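Local coordinates for protein MdbA (Actinomyces oris, PDB 4Z7X) that is a thiol-disulfide oxidoreductase of the thioredoxin superfamily that probably forms disulfide bonds in exported proteins, in a pathway linked to sortase-mediated pilus assembly, at residues Ala119-Ile133 with Gly150-Val164. Residues are numbered along the deposited sequence; the frame is centred on the assembly and turned at random. Where two conformers were deposited one is given.
Sequences APAQSLSFHNAAFEI and GLVAAAAKVNVPKEV. With 3CX ((2S)-3-(cyclohexylamino)-2-hydroxypropane-1-sulfonic acid), chain C.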
loop_
_atom_site.group_PDB
_atom_site.type_symbol
_atom_site.label_atom_id
_atom_site.label_comp_id
_atom_site.label_asym_id
_atom_site.label_seq_id
_atom_site.Cartn_x
_atom_site.Cartn_y
_atom_site.Cartn_z
ATOM N N ALA A 119 -8.834 -12.068 2.082
ATOM C CA ALA A 119 -7.562 -12.795 2.181
ATOM C C ALA A 119 -6.460 -11.867 2.730
ATOM O O ALA A 119 -5.407 -11.694 2.109
ATOM C CB ALA A 119 -7.164 -13.354 0.838
ATOM N N PRO A 120 -6.703 -11.262 3.893
ATOM C CA PRO A 120 -5.753 -10.259 4.398
ATOM C C PRO A 120 -4.340 -10.822 4.633
ATOM O O PRO A 120 -3.374 -10.082 4.517
ATOM C CB PRO A 120 -6.397 -9.774 5.704
ATOM C CG PRO A 120 -7.360 -10.892 6.069
ATOM C CD PRO A 120 -7.904 -11.349 4.730
ATOM N N ALA A 121 -4.220 -12.123 4.879
ATOM C CA ALA A 121 -2.894 -12.722 5.055
ATOM C C ALA A 121 -1.985 -12.547 3.851
ATOM O O ALA A 121 -0.771 -12.606 3.978
ATOM C CB ALA A 121 -2.993 -14.197 5.418
ATOM N N GLN A 122 -2.568 -12.455 2.676
ATOM C CA GLN A 122 -1.799 -12.270 1.440
ATOM C C GLN A 122 -1.781 -10.846 0.951
ATOM O O GLN A 122 -1.291 -10.566 -0.141
ATOM C CB GLN A 122 -2.342 -13.171 0.361
ATOM C CG GLN A 122 -2.063 -14.652 0.577
ATOM C CD GLN A 122 -3.035 -15.358 1.467
ATOM O OE1 GLN A 122 -4.237 -15.164 1.366
ATOM N NE2 GLN A 122 -2.518 -16.268 2.286
ATOM N N SER A 123 -2.290 -9.916 1.753
ATOM C CA SER A 123 -2.421 -8.534 1.262
ATOM C C SER A 123 -1.087 -7.852 0.938
ATOM O O SER A 123 -0.976 -7.206 -0.110
ATOM C CB SER A 123 -3.242 -7.648 2.191
ATOM O OG SER A 123 -2.698 -7.573 3.475
ATOM N N LEU A 124 -0.084 -7.955 1.827
ATOM C CA LEU A 124 1.184 -7.271 1.542
ATOM C C LEU A 124 1.912 -7.890 0.336
ATOM O O LEU A 124 2.495 -7.177 -0.491
ATOM C CB LEU A 124 2.038 -7.182 2.812
ATOM C CG LEU A 124 3.233 -6.255 2.746
ATOM C CD1 LEU A 124 2.837 -4.847 2.349
ATOM C CD2 LEU A 124 3.965 -6.256 4.080
ATOM N N SER A 125 1.831 -9.205 0.188
ATOM C CA SER A 125 2.420 -9.892 -0.954
ATOM C C SER A 125 1.701 -9.518 -2.238
ATOM O O SER A 125 2.306 -9.356 -3.308
ATOM C CB SER A 125 2.342 -11.390 -0.750
ATOM O OG SER A 125 3.201 -11.759 0.274
ATOM N N PHE A 126 0.385 -9.348 -2.139
ATOM C CA PHE A 126 -0.397 -8.952 -3.333
ATOM C C PHE A 126 -0.059 -7.527 -3.748
ATOM O O PHE A 126 0.034 -7.206 -4.930
ATOM C CB PHE A 126 -1.885 -9.129 -3.083
ATOM C CG PHE A 126 -2.716 -8.864 -4.298
ATOM C CD1 PHE A 126 -2.644 -9.702 -5.417
ATOM C CD2 PHE A 126 -3.581 -7.809 -4.334
ATOM C CE1 PHE A 126 -3.415 -9.458 -6.530
ATOM C CE2 PHE A 126 -4.373 -7.553 -5.472
ATOM C CZ PHE A 126 -4.260 -8.364 -6.577
ATOM N N HIS A 127 0.109 -6.664 -2.762
ATOM C CA HIS A 127 0.558 -5.298 -3.027
ATOM C C HIS A 127 1.832 -5.299 -3.846
ATOM O O HIS A 127 1.955 -4.621 -4.861
ATOM C CB HIS A 127 0.796 -4.598 -1.679
ATOM C CG HIS A 127 1.315 -3.205 -1.776
ATOM N ND1 HIS A 127 0.518 -2.138 -2.098
ATOM C CD2 HIS A 127 2.545 -2.702 -1.530
ATOM C CE1 HIS A 127 1.240 -1.041 -2.071
ATOM N NE2 HIS A 127 2.475 -1.357 -1.712
ATOM N N ASN A 128 2.797 -6.070 -3.376
ATOM C CA ASN A 128 4.040 -6.233 -4.123
ATOM C C ASN A 128 3.817 -6.778 -5.521
ATOM O O ASN A 128 4.460 -6.322 -6.501
ATOM C CB ASN A 128 5.003 -7.146 -3.372
ATOM C CG ASN A 128 6.273 -7.372 -4.147
ATOM O OD1 ASN A 128 7.134 -6.483 -4.206
ATOM N ND2 ASN A 128 6.403 -8.527 -4.771
ATOM N N ALA A 129 2.982 -7.809 -5.624
ATOM C CA ALA A 129 2.778 -8.434 -6.903
ATOM C C ALA A 129 2.126 -7.505 -7.913
ATOM O O ALA A 129 2.437 -7.566 -9.111
ATOM C CB ALA A 129 2.009 -9.737 -6.736
ATOM N N ALA A 130 1.218 -6.636 -7.451
ATOM C CA ALA A 130 0.536 -5.706 -8.350
ATOM C C ALA A 130 1.537 -4.689 -8.858
ATOM O O ALA A 130 1.504 -4.319 -10.017
ATOM C CB ALA A 130 -0.581 -5.007 -7.629
ATOM N N PHE A 131 2.442 -4.245 -7.996
ATOM C CA PHE A 131 3.502 -3.356 -8.462
ATOM C C PHE A 131 4.459 -4.066 -9.415
ATOM O O PHE A 131 4.970 -3.453 -10.333
ATOM C CB PHE A 131 4.270 -2.741 -7.301
ATOM C CG PHE A 131 3.748 -1.394 -6.873
ATOM C CD1 PHE A 131 3.669 -0.370 -7.788
ATOM C CD2 PHE A 131 3.255 -1.156 -5.592
ATOM C CE1 PHE A 131 3.218 0.886 -7.425
ATOM C CE2 PHE A 131 2.831 0.104 -5.221
ATOM C CZ PHE A 131 2.795 1.126 -6.151
ATOM N N GLU A 132 4.700 -5.348 -9.205
ATOM C CA GLU A 132 5.586 -6.137 -10.076
ATOM C C GLU A 132 5.027 -6.184 -11.493
ATOM O O GLU A 132 5.762 -6.159 -12.477
ATOM C CB GLU A 132 5.747 -7.560 -9.490
ATOM C CG GLU A 132 6.713 -8.470 -10.231
ATOM C CD GLU A 132 7.155 -9.647 -9.370
ATOM O OE1 GLU A 132 6.773 -9.718 -8.178
ATOM O OE2 GLU A 132 7.864 -10.521 -9.883
ATOM N N ILE A 133 3.711 -6.282 -11.600
ATOM C CA ILE A 133 3.084 -6.253 -12.941
ATOM C C ILE A 133 3.496 -4.952 -13.671
ATOM O O ILE A 133 3.900 -4.961 -14.843
ATOM C CB ILE A 133 1.529 -6.333 -12.879
ATOM C CG1 ILE A 133 1.074 -7.720 -12.485
ATOM C CG2 ILE A 133 0.880 -5.997 -14.207
ATOM C CD1 ILE A 133 -0.411 -7.837 -12.230
ATOM N N GLY A 150 -4.629 -10.574 -15.306
ATOM C CA GLY A 150 -3.271 -10.436 -14.822
ATOM C C GLY A 150 -3.239 -10.363 -13.312
ATOM O O GLY A 150 -2.354 -10.921 -12.674
ATOM N N LEU A 151 -4.178 -9.638 -12.722
ATOM C CA LEU A 151 -4.250 -9.590 -11.249
ATOM C C LEU A 151 -4.671 -10.912 -10.639
ATOM O O LEU A 151 -4.223 -11.239 -9.565
ATOM C CB LEU A 151 -5.183 -8.485 -10.769
ATOM C CG LEU A 151 -4.670 -7.053 -11.036
ATOM C CD1 LEU A 151 -5.790 -6.036 -10.966
ATOM C CD2 LEU A 151 -3.515 -6.731 -10.067
ATOM N N VAL A 152 -5.556 -11.644 -11.296
ATOM C CA VAL A 152 -5.896 -13.007 -10.855
ATOM C C VAL A 152 -4.599 -13.852 -10.855
ATOM O O VAL A 152 -4.304 -14.574 -9.912
ATOM C CB VAL A 152 -6.973 -13.620 -11.744
ATOM C CG1 VAL A 152 -7.156 -15.090 -11.427
ATOM C CG2 VAL A 152 -8.330 -12.897 -11.535
ATOM N N ALA A 153 -3.812 -13.720 -11.902
ATOM C CA ALA A 153 -2.556 -14.471 -11.977
ATOM C C ALA A 153 -1.579 -14.045 -10.891
ATOM O O ALA A 153 -0.932 -14.888 -10.280
ATOM C CB ALA A 153 -1.958 -14.381 -13.352
ATOM N N ALA A 154 -1.505 -12.751 -10.590
ATOM C CA ALA A 154 -0.655 -12.280 -9.517
ATOM C C ALA A 154 -1.143 -12.807 -8.165
ATOM O O ALA A 154 -0.354 -13.150 -7.292
ATOM C CB ALA A 154 -0.625 -10.775 -9.495
ATOM N N ALA A 155 -2.454 -12.836 -7.979
ATOM C CA ALA A 155 -3.009 -13.374 -6.780
ATOM C C ALA A 155 -2.657 -14.862 -6.623
ATOM O O ALA A 155 -2.280 -15.289 -5.533
ATOM C CB ALA A 155 -4.490 -13.175 -6.794
ATOM N N ALA A 156 -2.673 -15.623 -7.713
ATOM C CA ALA A 156 -2.287 -17.024 -7.639
ATOM C C ALA A 156 -0.809 -17.143 -7.270
ATOM O O ALA A 156 -0.447 -18.016 -6.489
ATOM C CB ALA A 156 -2.554 -17.717 -8.960
ATOM N N LYS A 157 0.018 -16.273 -7.841
ATOM C CA LYS A 157 1.470 -16.279 -7.571
ATOM C C LYS A 157 1.746 -16.150 -6.063
ATOM O O LYS A 157 2.695 -16.740 -5.554
ATOM C CB LYS A 157 2.194 -15.168 -8.349
ATOM C CG LYS A 157 3.704 -15.103 -8.107
ATOM C CD LYS A 157 4.415 -14.035 -8.954
ATOM C CE LYS A 157 4.044 -12.611 -8.548
ATOM N NZ LYS A 157 5.028 -11.547 -8.955
ATOM N N VAL A 158 0.932 -15.358 -5.361
ATOM C CA VAL A 158 1.102 -15.176 -3.922
ATOM C C VAL A 158 0.113 -15.973 -3.099
ATOM O O VAL A 158 -0.005 -15.774 -1.939
ATOM C CB VAL A 158 1.102 -13.675 -3.517
ATOM C CG1 VAL A 158 2.121 -12.909 -4.364
ATOM C CG2 VAL A 158 -0.276 -13.041 -3.607
ATOM N N ASN A 159 -0.544 -16.920 -3.739
ATOM C CA ASN A 159 -1.424 -17.890 -3.091
ATOM C C ASN A 159 -2.607 -17.269 -2.328
ATOM O O ASN A 159 -3.053 -17.778 -1.284
ATOM C CB ASN A 159 -0.600 -18.843 -2.231
ATOM C CG ASN A 159 0.485 -19.526 -3.031
ATOM O OD1 ASN A 159 0.214 -20.207 -4.067
ATOM N ND2 ASN A 159 1.705 -19.325 -2.609
ATOM N N VAL A 160 -3.195 -16.222 -2.927
ATOM C CA VAL A 160 -4.537 -15.849 -2.572
ATOM C C VAL A 160 -5.447 -17.046 -2.934
ATOM O O VAL A 160 -5.277 -17.651 -3.985
ATOM C CB VAL A 160 -4.953 -14.592 -3.342
ATOM C CG1 VAL A 160 -6.444 -14.307 -3.235
ATOM C CG2 VAL A 160 -4.148 -13.373 -2.927
ATOM N N PRO A 161 -6.396 -17.414 -2.064
ATOM C CA PRO A 161 -7.302 -18.496 -2.415
ATOM C C PRO A 161 -8.077 -18.239 -3.713
ATOM O O PRO A 161 -8.487 -17.095 -3.983
ATOM C CB PRO A 161 -8.239 -18.570 -1.209
ATOM C CG PRO A 161 -7.427 -18.041 -0.065
ATOM C CD PRO A 161 -6.692 -16.890 -0.719
ATOM N N LYS A 162 -8.289 -19.290 -4.515
ATOM C CA LYS A 162 -8.986 -19.143 -5.781
ATOM C C LYS A 162 -10.383 -18.543 -5.590
ATOM O O LYS A 162 -10.826 -17.750 -6.414
ATOM C CB LYS A 162 -9.124 -20.498 -6.496
ATOM C CG LYS A 162 -7.870 -21.079 -7.086
ATOM C CD LYS A 162 -8.228 -22.437 -7.695
ATOM C CE LYS A 162 -7.089 -23.028 -8.493
ATOM N NZ LYS A 162 -5.849 -22.915 -7.702
ATOM N N GLU A 163 -11.078 -18.910 -4.506
ATOM C CA GLU A 163 -12.425 -18.389 -4.274
ATOM C C GLU A 163 -12.416 -16.880 -4.054
ATOM O O GLU A 163 -13.388 -16.192 -4.324
ATOM C CB GLU A 163 -13.152 -19.098 -3.162
ATOM C CG GLU A 163 -12.575 -19.052 -1.801
ATOM C CD GLU A 163 -13.584 -19.370 -0.689
ATOM O OE1 GLU A 163 -13.192 -19.169 0.471
ATOM O OE2 GLU A 163 -14.738 -19.810 -0.948
ATOM N N VAL A 164 -11.297 -16.360 -3.619
ATOM C CA VAL A 164 -11.142 -14.921 -3.432
ATOM C C VAL A 164 -10.797 -14.193 -4.732
ATOM O O VAL A 164 -11.436 -13.179 -5.080
ATOM C CB VAL A 164 -10.083 -14.636 -2.325
ATOM C CG1 VAL A 164 -9.815 -13.131 -2.165
ATOM C CG2 VAL A 164 -10.584 -15.220 -1.008
HETATM O OAA 3CX C . -1.115 -7.456 15.699
HETATM O OAB 3CX C . -0.186 -5.317 14.683
HETATM O OAC 3CX C . -1.384 -4.848 11.796
HETATM O OAD 3CX C . -2.410 -5.325 15.392
HETATM C CAE 3CX C . -4.405 -6.291 6.117
HETATM C CAF 3CX C . -5.378 -5.394 6.835
HETATM C CAG 3CX C . -3.762 -7.394 6.949
HETATM C CAH 3CX C . -4.807 -4.964 8.187
HETATM C CAI 3CX C . -3.206 -7.013 8.300
HETATM C CAJ 3CX C . -3.173 -6.251 11.188
HETATM C CAK 3CX C . -1.992 -6.652 13.343
HETATM N NAL 3CX C . -3.452 -5.252 10.138
HETATM C CAM 3CX C . -2.457 -5.577 12.348
HETATM C CAN 3CX C . -3.511 -5.591 8.680
HETATM S SAO 3CX C . -1.369 -6.130 14.799
HETATM O O HOH W 1 3.316 -10.094 -10.217
#
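Phe126 drives its ring edge-on against helix 150-157, with Leu151 O close to the ring plane 3.6 Å from CE1. CG lies anti to the backbone N (chi1 -175°), which swings the ring across to the neighbouring helix, where CZ touches Leu151 CD2 and CE1 touches Ala155 CB. That leucine methyl also receives Ile133 CD1, the two side chains crossing at about a right angle. Between these larger groups Ala129 CB meets Ala154 CB at 4.0 Å, and the short side chains let the helix axes approach to 9.1 Å at an angle of 134°. Both helices belong to the all-helical part between strands 91-96 and 198-201, which includes helix 103-118, consistent with the helical insertion of DsbA-like thioredoxin folds; Met112 of that helix packs on Phe126. A Schellman motif with Asn159 as its C-prime residue ends helix 150-157, and Val158, just before Asn159, rests its CB 3.8 Å from Ser125 CB. Gln122, bent at chi2 (84°), lays CB on Val160 CG2, CG 3.4 Å from Val158 O and OE1 3.7 Å from Pro161 CD; an alanine here would probably open a gap beside Val158 O and Asn159 O and take the amide off Pro161. On the more exposed side of the pair Lys157 NZ forms a salt bridge with Glu132 OE1, its detail doubtful given alternate conformers and a very short approach.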